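Acyl-CoA N-acyltransferases (NAT) superfamily protein (Arabidopsis thaliana, PDB 6TH0) probably transfers the acetyl group of acetyl-CoA to the N-terminal methionine of transmembrane proteins and to protein lysines, this chain being its GNAT-fold catalytic domain. Local coordinates at residues Leu63-Val67 / Gly101-Tyr106. Sequence-based numbering, arbitrary orientation.
Sequences LIGFV and GVVETY. With ACO (acetyl coenzyme *a), chain C.
Phe66 and Gly101 form an antiparallel hydrogen-bonded pair, with Phe66 N to Gly101 O at 2.9 Å and Gly101 N to Phe66 O at 3.1 Å, where 63-67 runs beside 101-106. Gly65 and Val102 follow as the non-hydrogen-bonded pair, and Val103 N then donates to Ile64 O at 2.9 Å, nearly straight at 170°, so the pairing persists one residue past the end of strand 93-102. Ile64 and Gly65 both face Ala50 of strand 45-52, the other neighbour of strand 63-73, in a classic beta bulge.

Two CH-pi contacts accompany the pairing. The Phe66 ring folds over the glycine backbone, Gly101 CA lying 3.9 Å from the ring centroid over one face; chi1 of 60° sets CG between the backbone N and carbonyl carbon and swings the ring across to its partner strand. At the 3-10 segment 104-106, Ile64 CG1 sits almost centrally above the Tyr106 ring, 4.1 Å from its centroid and 3° off the normal, while CG2 of the same isoleucine meets Tyr106 CE1 at 3.8 Å. Tyr106 OH reaches on to Asp52, which anchors the far end of the ring.

Val103 places CG1 against Ile64 O and CG2 at 4.0 Å from Ile64 CB, and helix 16-26 packs against both side chains.

On the cofactor side, Val102 N donates to O9P of acetyl-CoA at 2.9 Å, close to straight; the end of strand 93-102 thus bonds strand 63-73 through Gly101 and the pantetheine arm through Val102 N. This is the GNAT arrangement, in which the end of the central strand binds pantetheine and leads into the pyrophosphate-binding loop.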
loop_
_atom_site.group_PDB
_atom_site.type_symbol
_atom_site.label_atom_id
_atom_site.label_comp_id
_atom_site.label_asym_id
_atom_site.label_seq_id
_atom_site.Cartn_x
_atom_site.Cartn_y
_atom_site.Cartn_z
ATOM N N LEU A 63 -16.186 -0.154 3.505
ATOM C CA LEU A 63 -15.016 -0.900 3.056
ATOM C C LEU A 63 -14.627 -1.965 4.078
ATOM O O LEU A 63 -14.774 -1.779 5.290
ATOM C CB LEU A 63 -13.836 0.043 2.793
ATOM C CG LEU A 63 -13.219 0.844 3.943
ATOM C CD1 LEU A 63 -12.172 0.030 4.665
ATOM C CD2 LEU A 63 -12.603 2.142 3.414
ATOM N N ILE A 64 -14.141 -3.100 3.580
ATOM C CA ILE A 64 -13.603 -4.159 4.422
ATOM C C ILE A 64 -12.137 -4.445 4.102
ATOM O O ILE A 64 -11.533 -5.357 4.675
ATOM C CB ILE A 64 -14.474 -5.430 4.326
ATOM C CG1 ILE A 64 -14.750 -5.812 2.873
ATOM C CG2 ILE A 64 -15.800 -5.195 5.037
ATOM C CD1 ILE A 64 -13.574 -6.445 2.158
ATOM N N GLY A 65 -11.545 -3.651 3.220
ATOM C CA GLY A 65 -10.131 -3.759 2.919
ATOM C C GLY A 65 -9.700 -2.460 2.281
ATOM O O GLY A 65 -10.528 -1.695 1.785
ATOM N N PHE A 66 -8.397 -2.197 2.330
ATOM C CA PHE A 66 -7.902 -0.930 1.801
ATOM C C PHE A 66 -6.442 -1.099 1.415
ATOM O O PHE A 66 -5.741 -1.961 1.948
ATOM C CB PHE A 66 -8.042 0.189 2.844
ATOM C CG PHE A 66 -7.287 -0.080 4.083
ATOM C CD1 PHE A 66 -5.945 0.253 4.176
ATOM C CD2 PHE A 66 -7.883 -0.760 5.141
ATOM C CE1 PHE A 66 -5.216 -0.049 5.323
ATOM C CE2 PHE A 66 -7.167 -1.054 6.279
ATOM C CZ PHE A 66 -5.843 -0.688 6.385
ATOM N N VAL A 67 -5.989 -0.276 0.467
ATOM C CA VAL A 67 -4.563 -0.080 0.231
ATOM C C VAL A 67 -4.363 1.390 -0.117
ATOM O O VAL A 67 -5.207 1.976 -0.799
ATOM C CB VAL A 67 -4.030 -0.982 -0.897
ATOM C CG1 VAL A 67 -4.715 -0.642 -2.215
ATOM C CG2 VAL A 67 -2.513 -0.864 -1.011
ATOM N N GLY A 101 -4.612 -3.359 4.513
ATOM C CA GLY A 101 -5.281 -4.113 5.564
ATOM C C GLY A 101 -6.568 -4.717 5.066
ATOM O O GLY A 101 -7.223 -4.172 4.173
ATOM N N VAL A 102 -6.954 -5.843 5.670
ATOM C CA VAL A 102 -8.224 -6.511 5.413
ATOM C C VAL A 102 -8.841 -6.829 6.776
ATOM O O VAL A 102 -8.124 -7.220 7.700
ATOM C CB VAL A 102 -8.031 -7.787 4.560
ATOM C CG1 VAL A 102 -9.341 -8.510 4.355
ATOM C CG2 VAL A 102 -7.369 -7.458 3.182
ATOM N N VAL A 103 -10.151 -6.606 6.934
ATOM C CA VAL A 103 -10.738 -6.891 8.240
ATOM C C VAL A 103 -10.627 -8.392 8.527
ATOM O O VAL A 103 -10.748 -9.241 7.638
ATOM C CB VAL A 103 -12.195 -6.418 8.404
ATOM C CG1 VAL A 103 -12.368 -4.910 8.074
ATOM C CG2 VAL A 103 -13.150 -7.275 7.619
ATOM N N GLU A 104 -10.440 -8.708 9.805
ATOM C CA GLU A 104 -10.067 -10.055 10.225
ATOM C C GLU A 104 -10.980 -11.123 9.614
ATOM O O GLU A 104 -10.506 -12.136 9.087
ATOM C CB GLU A 104 -10.052 -10.081 11.758
ATOM C CG GLU A 104 -9.064 -11.039 12.381
ATOM C CD GLU A 104 -8.727 -10.681 13.829
ATOM O OE1 GLU A 104 -9.132 -9.595 14.307
ATOM O OE2 GLU A 104 -8.009 -11.469 14.478
ATOM N N THR A 105 -12.293 -10.908 9.645
ATOM C CA THR A 105 -13.197 -11.944 9.155
ATOM C C THR A 105 -13.198 -12.093 7.636
ATOM O O THR A 105 -13.852 -13.008 7.126
ATOM C CB THR A 105 -14.616 -11.678 9.657
ATOM O OG1 THR A 105 -15.016 -10.349 9.298
ATOM C CG2 THR A 105 -14.674 -11.830 11.171
ATOM N N TYR A 106 -12.513 -11.224 6.895
ATOM C CA TYR A 106 -12.422 -11.349 5.442
ATOM C C TYR A 106 -11.061 -11.850 4.976
ATOM O O TYR A 106 -10.802 -11.875 3.769
ATOM C CB TYR A 106 -12.742 -10.008 4.763
ATOM C CG TYR A 106 -14.221 -9.712 4.649
ATOM C CD1 TYR A 106 -14.917 -9.139 5.700
ATOM C CD2 TYR A 106 -14.916 -10.007 3.484
ATOM C CE1 TYR A 106 -16.270 -8.874 5.603
ATOM C CE2 TYR A 106 -16.270 -9.749 3.376
ATOM C CZ TYR A 106 -16.941 -9.178 4.440
ATOM O OH TYR A 106 -18.290 -8.911 4.343
HETATM N N1A ACO C . -8.384 -20.389 0.386
HETATM C C2A ACO C . -7.476 -20.535 1.411
HETATM N N3A ACO C . -6.411 -19.792 1.758
HETATM C C4A ACO C . -6.241 -18.706 0.908
HETATM C C5A ACO C . -7.101 -18.420 -0.199
HETATM C C6A ACO C . -8.174 -19.304 -0.424
HETATM N N6A ACO C . -9.033 -19.082 -1.468
HETATM N N7A ACO C . -6.692 -17.263 -0.874
HETATM C C8A ACO C . -5.604 -16.857 -0.187
HETATM N N9A ACO C . -5.291 -17.690 0.888
HETATM C C1B ACO C . -4.180 -17.560 1.832
HETATM C C2B ACO C . -2.821 -17.047 1.166
HETATM O O2B ACO C . -2.171 -18.093 0.574
HETATM C C3B ACO C . -2.165 -16.656 2.573
HETATM O O3B ACO C . -1.866 -17.833 3.145
HETATM P P3B ACO C . -0.380 -17.749 4.226
HETATM O O7A ACO C . -1.043 -16.975 5.334
HETATM O O8A ACO C . -0.054 -19.208 4.500
HETATM O O9A ACO C . 0.545 -16.950 3.339
HETATM C C4B ACO C . -3.348 -15.927 3.296
HETATM O O4B ACO C . -4.572 -16.601 2.856
HETATM C C5B ACO C . -3.359 -14.415 3.004
HETATM O O5B ACO C . -3.355 -14.157 1.634
HETATM P P1A ACO C . -4.505 -13.020 1.309
HETATM O O1A ACO C . -5.843 -13.549 1.673
HETATM O O2A ACO C . -4.222 -12.488 -0.068
HETATM O O3A ACO C . -4.290 -11.664 2.302
HETATM P P2A ACO C . -5.479 -11.339 3.305
HETATM O O4A ACO C . -6.644 -10.717 2.625
HETATM O O5A ACO C . -5.698 -12.382 4.369
HETATM O O6A ACO C . -4.866 -9.987 4.207
HETATM C CBP ACO C . -3.052 -8.905 5.360
HETATM C CCP ACO C . -3.498 -10.093 4.402
HETATM C CDP ACO C . -3.232 -7.617 4.592
HETATM C CEP ACO C . -1.592 -9.081 5.782
HETATM C CAP ACO C . -4.012 -8.987 6.577
HETATM O OAP ACO C . -3.692 -10.100 7.408
HETATM C C9P ACO C . -3.996 -7.755 7.478
HETATM O O9P ACO C . -4.808 -6.870 7.321
HETATM N N8P ACO C . -3.092 -7.710 8.519
HETATM C C7P ACO C . -3.021 -6.536 9.451
HETATM C C6P ACO C . -2.554 -5.308 8.725
HETATM C C5P ACO C . -1.163 -5.577 8.267
HETATM O O5P ACO C . -0.332 -6.218 8.891
HETATM N N4P ACO C . -0.821 -5.053 7.036
HETATM C C3P ACO C . 0.540 -5.343 6.589
HETATM C C2P ACO C . 1.023 -4.239 5.720
HETATM S S1P ACO C . 2.763 -4.647 5.208
HETATM C C ACO C . 3.577 -3.854 6.594
HETATM O O ACO C . 4.089 -4.474 7.494
HETATM C CH3 ACO C . 3.550 -2.415 6.629
#